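Local structure of exopolysaccharide biosynthesis protein (Pantoea stewartii subsp. stewartii DC283, 6TGF) at residues Q356-A361 / L379-D384; P542-L547 / A667-G672; G77-Q82 / A129-D134; V205-P210 / G223-R228. The protein is a glycan biofilm-modifying enzyme, probably a hydrolase that acts on exopolysaccharide, built on a bacteriophage tailspike-like parallel beta-helix. All blocks are in the same frame, centred on the assembly; numbering follows the deposited sequence.

Strung along an elongated chain, the four contacts sample successive parts of a tailspike-like subunit in the order 3, 4, 1, 2. Contact 3 lies in the head-binding region near the N-terminus, and contact 4 follows in a separate mixed sheet, with centres about 22 Å apart. Contact 1 joins neighbouring coils of the parallel beta-helix close to the middle of the chain, about 40 Å from contact 4 between centres. Contact 2 belongs to the antiparallel sheets beyond the helix, and its centre is about 119 Å from that of contact 3. None touches another, and each closes before the next opens, consistent with modules stacked in series within a three-chain assembly.

Contact 1: residues Q356-A361 / L379-D384; sequences QFFRGA and LDCKID. With EDO (1,2-ethanediol), chain L.
Leu379 reaches over one face of the Phe357 ring, where its CB sits 4.1 Å above the plane, shifted toward the rim, while CD1 meets ring atom CE2 at 4.0 Å. On the same side of the sheet the Asp380 side chain runs at about a right angle to Phe357, its CB close to CD1 of the ring. A 1,2-ethanediol, probably from the crystallisation liquor, donates O2 to Leu379 O at 2.8 Å, with O1 at the edge of the Phe357 ring. Further along, Arg359 and Lys382 lie side by side and point the same way, with NH1 of Arg359 3.6 Å from CD of Lys382. The lysine chain bends at chi2, and NZ turns away from the partner strand into a salt bridge with Asp380 OD2, two residues back; its hydrogen bond is weak, at 3.4 Å.

The buried face carries Phe358, Cys381 and Ile383. CE1 of Phe358 receives Ile383 CG1 at the ring edge, 3.9 Å away, and Cys381 SG approaches CD1 of the same ring obliquely at 3.8 Å, a sulfur-aromatic contact.

Between the faces runs a regular parallel ladder, the strand directions only 4° apart. Phe358 N gives to Asp380 O at 2.9 Å, Lys382 N returns to Phe358 O, and Gly360 continues the pattern through both N and O. This is the stacking of neighbouring coils in a parallel beta-helix. Strands 327-330 and 414-422 flank the pair as the coils before and after; Leu373 and Leu375 of strand 373-378, in another sheet of the beta-helix, pack against Phe358, and Tyr304 of a second subunit rests on Phe357.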
loop_
_atom_site.group_PDB
_atom_site.type_symbol
_atom_site.label_atom_id
_atom_site.label_comp_id
_atom_site.label_asym_id
_atom_site.label_seq_id
_atom_site.Cartn_x
_atom_site.Cartn_y
_atom_site.Cartn_z
ATOM N N GLN B 356 11.640 19.460 -3.435
ATOM C CA GLN B 356 11.317 19.027 -2.050
ATOM C C GLN B 356 10.807 17.583 -2.073
ATOM O O GLN B 356 9.970 17.261 -2.941
ATOM C CB GLN B 356 10.265 19.943 -1.420
ATOM C CG GLN B 356 10.839 21.244 -0.877
ATOM C CD GLN B 356 9.788 22.119 -0.239
ATOM O OE1 GLN B 356 8.679 21.679 0.061
ATOM N NE2 GLN B 356 10.133 23.377 -0.026
ATOM N N PHE B 357 11.316 16.754 -1.158
ATOM C CA PHE B 357 10.807 15.397 -0.833
ATOM C C PHE B 357 10.086 15.477 0.515
ATOM O O PHE B 357 10.610 16.150 1.425
ATOM C CB PHE B 357 11.954 14.385 -0.795
ATOM C CG PHE B 357 12.599 14.099 -2.128
ATOM C CD1 PHE B 357 12.093 13.116 -2.961
ATOM C CD2 PHE B 357 13.719 14.800 -2.545
ATOM C CE1 PHE B 357 12.685 12.845 -4.186
ATOM C CE2 PHE B 357 14.311 14.526 -3.770
ATOM C CZ PHE B 357 13.793 13.551 -4.588
ATOM N N PHE B 358 8.920 14.835 0.635
ATOM C CA PHE B 358 8.084 14.852 1.864
ATOM C C PHE B 358 7.499 13.461 2.130
ATOM O O PHE B 358 6.918 12.859 1.209
ATOM C CB PHE B 358 6.973 15.897 1.750
ATOM C CG PHE B 358 6.190 16.104 3.021
ATOM C CD1 PHE B 358 5.047 15.366 3.279
ATOM C CD2 PHE B 358 6.603 17.027 3.968
ATOM C CE1 PHE B 358 4.329 15.551 4.451
ATOM C CE2 PHE B 358 5.882 17.213 5.139
ATOM C CZ PHE B 358 4.747 16.476 5.378
ATOM N N ARG B 359 7.657 12.981 3.368
ATOM C CA ARG B 359 6.992 11.766 3.906
ATOM C C ARG B 359 6.230 12.152 5.178
ATOM O O ARG B 359 6.868 12.661 6.118
ATOM C CB ARG B 359 8.015 10.657 4.170
ATOM C CG ARG B 359 8.497 9.959 2.906
ATOM C CD ARG B 359 9.439 8.805 3.191
ATOM N NE ARG B 359 8.776 7.715 3.893
ATOM C CZ ARG B 359 7.985 6.805 3.324
ATOM N NH1 ARG B 359 7.740 6.839 2.024
ATOM N NH2 ARG B 359 7.439 5.857 4.066
ATOM N N GLY B 360 4.911 11.938 5.177
ATOM C CA GLY B 360 4.012 12.131 6.331
ATOM C C GLY B 360 3.282 10.845 6.678
ATOM O O GLY B 360 2.820 10.160 5.744
ATOM N N ALA B 361 3.185 10.517 7.969
ATOM C CA ALA B 361 2.521 9.293 8.477
ATOM C C ALA B 361 1.952 9.545 9.878
ATOM O O ALA B 361 2.665 10.129 10.709
ATOM C CB ALA B 361 3.494 8.142 8.476
ATOM N N LEU B 379 8.886 17.087 -5.467
ATOM C CA LEU B 379 9.381 16.029 -6.387
ATOM C C LEU B 379 8.746 14.683 -6.023
ATOM O O LEU B 379 8.610 13.839 -6.928
ATOM C CB LEU B 379 10.908 15.956 -6.298
ATOM C CG LEU B 379 11.661 17.127 -6.923
ATOM C CD1 LEU B 379 13.154 17.000 -6.669
ATOM C CD2 LEU B 379 11.385 17.226 -8.415
ATOM N N ASP B 380 8.395 14.490 -4.748
ATOM C CA ASP B 380 7.771 13.250 -4.213
ATOM C C ASP B 380 7.170 13.562 -2.839
ATOM O O ASP B 380 7.918 14.044 -1.965
ATOM C CB ASP B 380 8.793 12.112 -4.143
ATOM C CG ASP B 380 8.203 10.763 -3.768
ATOM O OD1 ASP B 380 7.483 10.185 -4.607
ATOM O OD2 ASP B 380 8.466 10.302 -2.637
ATOM N N CYS B 381 5.868 13.313 -2.664
ATOM C CA CYS B 381 5.113 13.579 -1.410
ATOM C C CYS B 381 4.231 12.374 -1.071
ATOM O O CYS B 381 3.282 12.107 -1.834
ATOM C CB CYS B 381 4.261 14.835 -1.543
ATOM S SG CYS B 381 3.314 15.248 -0.055
ATOM N N LYS B 382 4.549 11.677 0.022
ATOM C CA LYS B 382 3.748 10.553 0.574
ATOM C C LYS B 382 3.169 10.991 1.921
ATOM O O LYS B 382 3.958 11.212 2.856
ATOM C CB LYS B 382 4.605 9.289 0.706
ATOM C CG LYS B 382 4.567 8.368 -0.505
ATOM C CD LYS B 382 5.915 7.811 -0.904
ATOM C CE LYS B 382 5.899 7.191 -2.284
ATOM N NZ LYS B 382 7.261 7.080 -2.856
ATOM N N ILE B 383 1.844 11.135 1.993
ATOM C CA ILE B 383 1.097 11.438 3.249
ATOM C C ILE B 383 0.082 10.311 3.469
ATOM O O ILE B 383 -0.954 10.305 2.784
ATOM C CB ILE B 383 0.445 12.836 3.195
ATOM C CG1 ILE B 383 1.354 13.855 2.498
ATOM C CG2 ILE B 383 0.056 13.284 4.598
ATOM C CD1 ILE B 383 0.821 15.272 2.488
ATOM N N ASP B 384 0.407 9.378 4.370
ATOM C CA ASP B 384 -0.410 8.181 4.704
ATOM C C ASP B 384 -0.986 8.347 6.115
ATOM O O ASP B 384 -0.325 9.001 6.946
ATOM C CB ASP B 384 0.422 6.901 4.597
ATOM C CG ASP B 384 -0.379 5.627 4.811
ATOM O OD1 ASP B 384 -1.376 5.431 4.087
ATOM O OD2 ASP B 384 -0.004 4.845 5.706
HETATM C C1 EDO L . 11.962 11.657 -8.460
HETATM O O1 EDO L . 11.068 10.818 -7.757
HETATM C C2 EDO L . 11.312 12.388 -9.574
HETATM O O2 EDO L . 10.114 13.041 -9.198
#

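Contact 2: residues P542-L547 / A667-G672; sequences PVWYEL and ATPDSG
Trp544 presents one face of its indole to Pro669. The proline CD stands 3.4 Å above the plane, displaced toward the rim, and comes within 3.5 Å of CD2 of the indole, a CH-pi contact with the two side chains crossing at about a right angle. Pro669 CG lies a little further out, over CE3 and CZ3 of the six-membered ring. Thr668 adds a methyl contact at the five-membered ring, CG2 to Trp544 CD1 at 3.8 Å, and its CA packs against Trp544 CB. A chi1 of -82° sets the tryptophan CG beside the backbone N, on a CB that points toward the loop.

One backbone bond holds the start of the loop: Ala667 N donates to Trp544 O at 3.1 Å, approaching from above the carbonyl plane, 45° out of it. Ala667 CB then meets CB of Glu546 at 4.2 Å, alongside the strand. The loop 667-672 leaves strand 659-664, which pairs antiparallel with strand 543-551 in one of the two five-stranded antiparallel sheets that follow the beta-helix, so one further backbone bond follows the strand pairing before the chain departs.

Behind this first shell, Glu546 pairs through its backbone with Ala665, and Tyr545 with Ile631 of strand 626-633 on the opposite flank. Arg618 of strand 614-620 touches both Trp544 and Pro669, while Tyr545, whose CB points away from the loop, packs against Leu535 of the other sheet.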
loop_
_atom_site.group_PDB
_atom_site.type_symbol
_atom_site.label_atom_id
_atom_site.label_comp_id
_atom_site.label_asym_id
_atom_site.label_seq_id
_atom_site.Cartn_x
_atom_site.Cartn_y
_atom_site.Cartn_z
ATOM N N PRO B 542 -37.171 -23.394 -35.080
ATOM C CA PRO B 542 -36.996 -22.121 -34.381
ATOM C C PRO B 542 -37.405 -22.228 -32.903
ATOM O O PRO B 542 -38.301 -22.997 -32.600
ATOM C CB PRO B 542 -37.923 -21.142 -35.122
ATOM C CG PRO B 542 -38.225 -21.820 -36.443
ATOM C CD PRO B 542 -38.178 -23.304 -36.148
ATOM N N VAL B 543 -36.747 -21.458 -32.030
ATOM C CA VAL B 543 -36.961 -21.484 -30.551
ATOM C C VAL B 543 -37.164 -20.049 -30.054
ATOM O O VAL B 543 -36.396 -19.161 -30.471
ATOM C CB VAL B 543 -35.785 -22.168 -29.825
ATOM C CG1 VAL B 543 -36.004 -22.233 -28.320
ATOM C CG2 VAL B 543 -35.514 -23.558 -30.378
ATOM N N TRP B 544 -38.162 -19.847 -29.188
ATOM C CA TRP B 544 -38.478 -18.547 -28.538
ATOM C C TRP B 544 -37.560 -18.340 -27.327
ATOM O O TRP B 544 -37.460 -19.263 -26.498
ATOM C CB TRP B 544 -39.956 -18.483 -28.129
ATOM C CG TRP B 544 -40.881 -18.104 -29.242
ATOM C CD1 TRP B 544 -41.752 -18.917 -29.909
ATOM C CD2 TRP B 544 -41.028 -16.796 -29.824
ATOM N NE1 TRP B 544 -42.431 -18.207 -30.861
ATOM C CE2 TRP B 544 -42.009 -16.903 -30.833
ATOM C CE3 TRP B 544 -40.432 -15.552 -29.591
ATOM C CZ2 TRP B 544 -42.402 -15.811 -31.604
ATOM C CZ3 TRP B 544 -40.821 -14.473 -30.355
ATOM C CH2 TRP B 544 -41.792 -14.604 -31.348
ATOM N N TYR B 545 -36.921 -17.168 -27.248
ATOM C CA TYR B 545 -36.128 -16.691 -26.084
ATOM C C TYR B 545 -36.699 -15.353 -25.601
ATOM O O TYR B 545 -37.127 -14.551 -26.454
ATOM C CB TYR B 545 -34.653 -16.508 -26.455
ATOM C CG TYR B 545 -33.837 -17.775 -26.510
ATOM C CD1 TYR B 545 -33.171 -18.247 -25.392
ATOM C CD2 TYR B 545 -33.710 -18.493 -27.687
ATOM C CE1 TYR B 545 -32.410 -19.404 -25.437
ATOM C CE2 TYR B 545 -32.954 -19.653 -27.749
ATOM C CZ TYR B 545 -32.302 -20.112 -26.620
ATOM O OH TYR B 545 -31.555 -21.254 -26.676
ATOM N N GLU B 546 -36.712 -15.132 -24.283
ATOM C CA GLU B 546 -36.827 -13.781 -23.674
ATOM C C GLU B 546 -35.407 -13.226 -23.527
ATOM O O GLU B 546 -34.622 -13.816 -22.760
ATOM C CB GLU B 546 -37.542 -13.823 -22.323
ATOM C CG GLU B 546 -37.842 -12.442 -21.762
ATOM C CD GLU B 546 -38.556 -12.416 -20.420
ATOM O OE1 GLU B 546 -39.020 -13.484 -19.972
ATOM O OE2 GLU B 546 -38.643 -11.323 -19.825
ATOM N N LEU B 547 -35.082 -12.159 -24.262
ATOM C CA LEU B 547 -33.745 -11.509 -24.218
ATOM C C LEU B 547 -33.570 -10.834 -22.855
ATOM O O LEU B 547 -32.706 -11.287 -22.081
ATOM C CB LEU B 547 -33.615 -10.498 -25.364
ATOM C CG LEU B 547 -33.522 -11.089 -26.772
ATOM C CD1 LEU B 547 -33.271 -9.993 -27.793
ATOM C CD2 LEU B 547 -32.434 -12.149 -26.864
ATOM N N ALA B 667 -38.258 -19.116 -23.473
ATOM C CA ALA B 667 -39.584 -18.660 -22.998
ATOM C C ALA B 667 -40.437 -18.223 -24.194
ATOM O O ALA B 667 -39.990 -17.331 -24.938
ATOM C CB ALA B 667 -39.408 -17.532 -22.011
ATOM N N THR B 668 -41.611 -18.837 -24.369
ATOM C CA THR B 668 -42.618 -18.459 -25.396
ATOM C C THR B 668 -43.385 -17.241 -24.887
ATOM O O THR B 668 -43.897 -17.265 -23.771
ATOM C CB THR B 668 -43.573 -19.617 -25.714
ATOM O OG1 THR B 668 -42.837 -20.841 -25.691
ATOM C CG2 THR B 668 -44.256 -19.457 -27.054
ATOM N N PRO B 669 -43.482 -16.141 -25.669
ATOM C CA PRO B 669 -44.189 -14.946 -25.212
ATOM C C PRO B 669 -45.691 -15.222 -25.058
ATOM O O PRO B 669 -46.238 -15.955 -25.866
ATOM C CB PRO B 669 -43.922 -13.900 -26.305
ATOM C CG PRO B 669 -43.588 -14.717 -27.537
ATOM C CD PRO B 669 -42.935 -15.984 -27.025
ATOM N N ASP B 670 -46.303 -14.638 -24.023
ATOM C CA ASP B 670 -47.752 -14.759 -23.710
ATOM C C ASP B 670 -48.548 -14.362 -24.960
ATOM O O ASP B 670 -48.145 -13.389 -25.621
ATOM C CB ASP B 670 -48.119 -13.900 -22.495
ATOM C CG ASP B 670 -49.247 -14.463 -21.649
ATOM O OD1 ASP B 670 -50.333 -14.711 -22.208
ATOM O OD2 ASP B 670 -49.026 -14.654 -20.437
ATOM N N SER B 671 -49.628 -15.090 -25.265
ATOM C CA SER B 671 -50.501 -14.889 -26.455
ATOM C C SER B 671 -50.900 -13.413 -26.605
ATOM O O SER B 671 -51.123 -12.982 -27.752
ATOM C CB SER B 671 -51.716 -15.779 -26.388
ATOM O OG SER B 671 -51.378 -17.124 -26.685
ATOM N N GLY B 672 -50.985 -12.671 -25.492
ATOM C CA GLY B 672 -51.331 -11.236 -25.464
ATOM C C GLY B 672 -50.148 -10.324 -25.759
ATOM O O GLY B 672 -50.353 -9.093 -25.749
#

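Contact 3: residues G77-Q82 / A129-D134; sequences GSDARQ and AMALED
In the head-binding domain, a tight turn carrying Ala80 and Arg81 packs on Ala129, Ala131 and Glu133 of strand 129-134. Two small motifs shape this turn: a type I beta turn from Asp79 to Gln82, closed by Gln82 N to Asp79 O at 3.3 Å, and an Asx turn in which Arg81 N donates to Asp79 OD1. The Asx bond is nearly straight at 168°, though the donor meets the oxygen from above the carboxylate plane.

Methyl groups make the apolar part of the interface. Ala80 CB nestles between two alanines of the strand, 4.1 Å from Ala129 CB and 4.2 Å from Ala131 CB. Next to it the aliphatic stem of Arg81 covers Ala131, with CG 3.4 Å from the alanine CB; the same methyl group lies at the edge of the guanidinium, near its plane. Strand 129-134 sits between strands 69-74 and 139-143 of an antiparallel sheet, and Trp72 of the former touches Ala80, Arg81 and Glu133.

The arginine chain bends at chi3 (-59°), which sets NE close to the strand, and two carboxylates share its charge. Glu133 crosses Arg81 at about a right angle, its carboxylate plane 26° from that of the guanidinium; OE2 is 3.2 Å from Arg81 NE, but well out of the guanidinium plane, so the attraction is one of charge alone. Asp79 completes the network from within the turn: its OD2 is 3.4 Å from Arg81 NH2, over one guanidinium face and offset toward the rim, again with no N-H pointing at it.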
loop_
_atom_site.group_PDB
_atom_site.type_symbol
_atom_site.label_atom_id
_atom_site.label_comp_id
_atom_site.label_asym_id
_atom_site.label_seq_id
_atom_site.Cartn_x
_atom_site.Cartn_y
_atom_site.Cartn_z
ATOM N N GLY B 77 51.913 15.593 36.997
ATOM C CA GLY B 77 52.894 14.563 36.601
ATOM C C GLY B 77 53.579 13.903 37.789
ATOM O O GLY B 77 54.530 13.133 37.549
ATOM N N SER B 78 53.120 14.172 39.018
ATOM C CA SER B 78 53.735 13.687 40.284
ATOM C C SER B 78 52.671 13.083 41.207
ATOM O O SER B 78 51.480 13.380 41.011
ATOM C CB SER B 78 54.469 14.803 40.980
ATOM O OG SER B 78 53.558 15.754 41.515
ATOM N N ASP B 79 53.097 12.267 42.176
ATOM C CA ASP B 79 52.284 11.882 43.360
ATOM C C ASP B 79 52.262 13.086 44.309
ATOM O O ASP B 79 53.334 13.431 44.843
ATOM C CB ASP B 79 52.831 10.620 44.037
ATOM C CG ASP B 79 52.039 10.162 45.254
ATOM O OD1 ASP B 79 50.994 10.776 45.546
ATOM O OD2 ASP B 79 52.474 9.191 45.903
ATOM N N ALA B 80 51.087 13.694 44.503
ATOM C CA ALA B 80 50.886 14.969 45.233
ATOM C C ALA B 80 51.220 14.813 46.724
ATOM O O ALA B 80 51.414 15.849 47.385
ATOM C CB ALA B 80 49.468 15.451 45.042
ATOM N N ARG B 81 51.278 13.577 47.231
ATOM C CA ARG B 81 51.505 13.266 48.670
ATOM C C ARG B 81 52.995 13.375 49.015
ATOM O O ARG B 81 53.305 13.669 50.186
ATOM C CB ARG B 81 51.000 11.859 49.006
ATOM C CG ARG B 81 49.557 11.594 48.598
ATOM C CD ARG B 81 48.983 10.392 49.322
ATOM N NE ARG B 81 49.762 9.189 49.061
ATOM C CZ ARG B 81 49.630 8.405 47.993
ATOM N NH1 ARG B 81 48.734 8.678 47.058
ATOM N NH2 ARG B 81 50.399 7.337 47.864
ATOM N N GLN B 82 53.877 13.140 48.039
ATOM C CA GLN B 82 55.341 12.974 48.253
ATOM C C GLN B 82 55.990 14.330 48.524
ATOM O O GLN B 82 55.500 15.357 48.059
ATOM C CB GLN B 82 55.971 12.278 47.045
ATOM C CG GLN B 82 55.550 10.822 46.910
ATOM C CD GLN B 82 56.144 10.143 45.700
ATOM O OE1 GLN B 82 56.540 10.786 44.732
ATOM N NE2 GLN B 82 56.197 8.822 45.744
ATOM N N ALA B 129 48.245 17.494 40.022
ATOM C CA ALA B 129 48.037 16.145 40.593
ATOM C C ALA B 129 47.122 16.281 41.813
ATOM O O ALA B 129 47.191 17.330 42.483
ATOM C CB ALA B 129 49.358 15.525 40.973
ATOM N N MET B 130 46.300 15.265 42.083
ATOM C CA MET B 130 45.382 15.236 43.252
ATOM C C MET B 130 45.407 13.839 43.879
ATOM O O MET B 130 45.281 12.848 43.131
ATOM C CB MET B 130 43.951 15.596 42.842
ATOM C CG MET B 130 43.038 15.875 44.021
ATOM S SD MET B 130 41.312 16.081 43.519
ATOM C CE MET B 130 41.296 17.826 43.116
ATOM N N ALA B 131 45.568 13.779 45.205
ATOM C CA ALA B 131 45.620 12.536 46.007
ATOM C C ALA B 131 44.692 12.675 47.218
ATOM O O ALA B 131 44.752 13.718 47.896
ATOM C CB ALA B 131 47.041 12.257 46.428
ATOM N N LEU B 132 43.859 11.658 47.461
ATOM C CA LEU B 132 42.958 11.569 48.639
ATOM C C LEU B 132 43.260 10.276 49.401
ATOM O O LEU B 132 43.207 9.196 48.779
ATOM C CB LEU B 132 41.501 11.607 48.164
ATOM C CG LEU B 132 40.441 11.578 49.265
ATOM C CD1 LEU B 132 40.518 12.818 50.141
ATOM C CD2 LEU B 132 39.051 11.442 48.666
ATOM N N GLU B 133 43.586 10.400 50.692
ATOM C CA GLU B 133 43.675 9.278 51.664
ATOM C C GLU B 133 42.545 9.427 52.686
ATOM O O GLU B 133 42.124 10.575 52.931
ATOM C CB GLU B 133 45.019 9.281 52.397
ATOM C CG GLU B 133 46.201 8.911 51.522
ATOM C CD GLU B 133 47.505 8.703 52.275
ATOM O OE1 GLU B 133 47.607 9.176 53.425
ATOM O OE2 GLU B 133 48.416 8.064 51.710
ATOM N N ASP B 134 42.084 8.311 53.258
ATOM C CA ASP B 134 41.185 8.299 54.443
ATOM C C ASP B 134 42.060 8.485 55.690
ATOM O O ASP B 134 43.299 8.506 55.540
ATOM C CB ASP B 134 40.315 7.037 54.488
ATOM C CG ASP B 134 41.065 5.737 54.733
ATOM O OD1 ASP B 134 42.308 5.779 54.823
ATOM O OD2 ASP B 134 40.395 4.690 54.831
#

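Contact 4: residues V205-P210 / G223-R228; sequences VGSFQP and GFHWRR
Trp226 lays its indole across Gly206: the glycine CA rests 3.3 Å above the ring plane, offset toward the rim, with CE3 as its closest ring atom. The backbone of Gly206 thus meets the ring directly, its N 3.4 Å from CE3 of Trp226. Trp226 NE1 hydrogen-bonds Thr179 O, which helps to fix the rotation of the indole.

The backbones form an antiparallel pair in a mixed sheet. Val205 and Arg227 are a hydrogen-bonded pair, Val205 N to Arg227 O at 3.0 Å with the return bond from Arg227 N to Val205 O; Ser207 and His225 repeat this at the other end, around the non-hydrogen-bonded pair Gly206 and Trp226. Strands 187-190 and 218-221 flank the two.

On the face opposite the indole, chi1 of 79° holds His225 CG between the backbone N and the carbonyl carbon, and from there the imidazole meets Ser207, CE1 to the serine CB at 3.5 Å. Gln209 O lies in the imidazole plane, 2.9 Å from ND1, a weak, bent bond. Ser207 OG accepts from Gln209 N in an ST turn where strand 202-207 ends, and also bonds Glu184 OE2, while the other oxygen of that carboxylate takes Phe208 N. With its acceptor side used by Gln209 N, the serine hydroxyl probably gives its own proton to Glu184.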
loop_
_atom_site.group_PDB
_atom_site.type_symbol
_atom_site.label_atom_id
_atom_site.label_comp_id
_atom_site.label_asym_id
_atom_site.label_seq_id
_atom_site.Cartn_x
_atom_site.Cartn_y
_atom_site.Cartn_z
ATOM N N VAL B 205 30.144 12.206 31.831
ATOM C CA VAL B 205 31.620 12.045 31.986
ATOM C C VAL B 205 32.259 13.426 31.798
ATOM O O VAL B 205 31.998 14.064 30.761
ATOM C CB VAL B 205 32.174 10.977 31.017
ATOM C CG1 VAL B 205 31.845 11.259 29.561
ATOM C CG2 VAL B 205 33.667 10.773 31.184
ATOM N N GLY B 206 33.027 13.883 32.791
ATOM C CA GLY B 206 33.564 15.256 32.869
ATOM C C GLY B 206 34.818 15.434 32.030
ATOM O O GLY B 206 35.519 14.431 31.787
ATOM N N SER B 207 35.091 16.673 31.609
ATOM C CA SER B 207 36.291 17.060 30.823
ATOM C C SER B 207 36.621 18.539 31.050
ATOM O O SER B 207 35.684 19.324 31.304
ATOM C CB SER B 207 36.091 16.769 29.358
ATOM O OG SER B 207 37.275 17.039 28.622
ATOM N N PHE B 208 37.908 18.888 30.968
ATOM C CA PHE B 208 38.429 20.281 30.991
ATOM C C PHE B 208 38.746 20.735 29.561
ATOM O O PHE B 208 39.086 21.918 29.377
ATOM C CB PHE B 208 39.658 20.376 31.899
ATOM C CG PHE B 208 39.429 19.864 33.298
ATOM C CD1 PHE B 208 38.639 20.572 34.190
ATOM C CD2 PHE B 208 39.993 18.669 33.718
ATOM C CE1 PHE B 208 38.422 20.097 35.476
ATOM C CE2 PHE B 208 39.777 18.197 35.004
ATOM C CZ PHE B 208 38.993 18.911 35.881
ATOM N N GLN B 209 38.637 19.823 28.586
ATOM C CA GLN B 209 38.759 20.124 27.134
ATOM C C GLN B 209 37.609 21.043 26.732
ATOM O O GLN B 209 36.487 20.865 27.204
ATOM C CB GLN B 209 38.739 18.838 26.303
ATOM C CG GLN B 209 39.939 17.929 26.542
ATOM C CD GLN B 209 41.240 18.577 26.137
ATOM O OE1 GLN B 209 42.174 18.686 26.929
ATOM N NE2 GLN B 209 41.306 19.027 24.894
ATOM N N PRO B 210 37.834 22.047 25.852
ATOM C CA PRO B 210 36.790 23.012 25.510
ATOM C C PRO B 210 35.717 22.391 24.602
ATOM O O PRO B 210 36.076 21.730 23.645
ATOM C CB PRO B 210 37.525 24.147 24.776
ATOM C CG PRO B 210 39.005 23.786 24.832
ATOM C CD PRO B 210 39.079 22.300 25.115
ATOM N N GLY B 223 35.481 26.682 32.055
ATOM C CA GLY B 223 36.729 25.920 31.849
ATOM C C GLY B 223 36.530 24.422 31.998
ATOM O O GLY B 223 37.524 23.721 32.270
ATOM N N PHE B 224 35.298 23.940 31.816
ATOM C CA PHE B 224 34.938 22.499 31.880
ATOM C C PHE B 224 33.580 22.268 31.211
ATOM O O PHE B 224 32.862 23.248 30.924
ATOM C CB PHE B 224 34.897 22.012 33.331
ATOM C CG PHE B 224 33.787 22.608 34.160
ATOM C CD1 PHE B 224 32.519 22.045 34.164
ATOM C CD2 PHE B 224 34.009 23.735 34.936
ATOM C CE1 PHE B 224 31.500 22.596 34.925
ATOM C CE2 PHE B 224 32.989 24.284 35.697
ATOM C CZ PHE B 224 31.738 23.713 35.691
ATOM N N HIS B 225 33.246 20.995 30.987
ATOM C CA HIS B 225 31.927 20.542 30.475
ATOM C C HIS B 225 31.679 19.092 30.896
ATOM O O HIS B 225 32.635 18.428 31.348
ATOM C CB HIS B 225 31.838 20.732 28.952
ATOM C CG HIS B 225 32.544 19.683 28.158
ATOM N ND1 HIS B 225 33.865 19.809 27.777
ATOM C CD2 HIS B 225 32.118 18.502 27.661
ATOM C CE1 HIS B 225 34.222 18.748 27.083
ATOM N NE2 HIS B 225 33.170 17.929 27.000
ATOM N N TRP B 226 30.429 18.645 30.762
ATOM C CA TRP B 226 29.985 17.245 30.973
ATOM C C TRP B 226 29.366 16.727 29.672
ATOM O O TRP B 226 28.491 17.420 29.123
ATOM C CB TRP B 226 28.992 17.162 32.138
ATOM C CG TRP B 226 29.551 17.622 33.448
ATOM C CD1 TRP B 226 29.528 18.892 33.944
ATOM C CD2 TRP B 226 30.211 16.815 34.440
ATOM N NE1 TRP B 226 30.129 18.931 35.172
ATOM C CE2 TRP B 226 30.557 17.674 35.504
ATOM C CE3 TRP B 226 30.544 15.459 34.533
ATOM C CZ2 TRP B 226 31.219 17.218 36.644
ATOM C CZ3 TRP B 226 31.197 15.009 35.661
ATOM C CH2 TRP B 226 31.529 15.878 36.701
ATOM N N ARG B 227 29.820 15.563 29.200
ATOM C CA ARG B 227 29.312 14.899 27.970
ATOM C C ARG B 227 28.402 13.739 28.387
ATOM O O ARG B 227 28.856 12.885 29.173
ATOM C CB ARG B 227 30.484 14.443 27.093
ATOM C CG ARG B 227 30.089 13.606 25.882
ATOM C CD ARG B 227 31.120 13.625 24.761
ATOM N NE ARG B 227 32.418 14.149 25.188
ATOM C CZ ARG B 227 33.023 15.239 24.703
ATOM N NH1 ARG B 227 32.476 15.950 23.728
ATOM N NH2 ARG B 227 34.195 15.608 25.193
ATOM N N ARG B 228 27.160 13.736 27.895
ATOM C CA ARG B 228 26.156 12.669 28.146
ATOM C C ARG B 228 26.687 11.349 27.578
ATOM O O ARG B 228 27.204 11.362 26.442
ATOM C CB ARG B 228 24.814 13.033 27.506
ATOM C CG ARG B 228 23.683 12.074 27.851
ATOM C CD ARG B 228 22.367 12.463 27.207
ATOM N NE ARG B 228 21.306 12.489 28.204
ATOM C CZ ARG B 228 20.802 13.585 28.766
ATOM N NH1 ARG B 228 21.230 14.789 28.424
ATOM N NH2 ARG B 228 19.847 13.473 29.671
#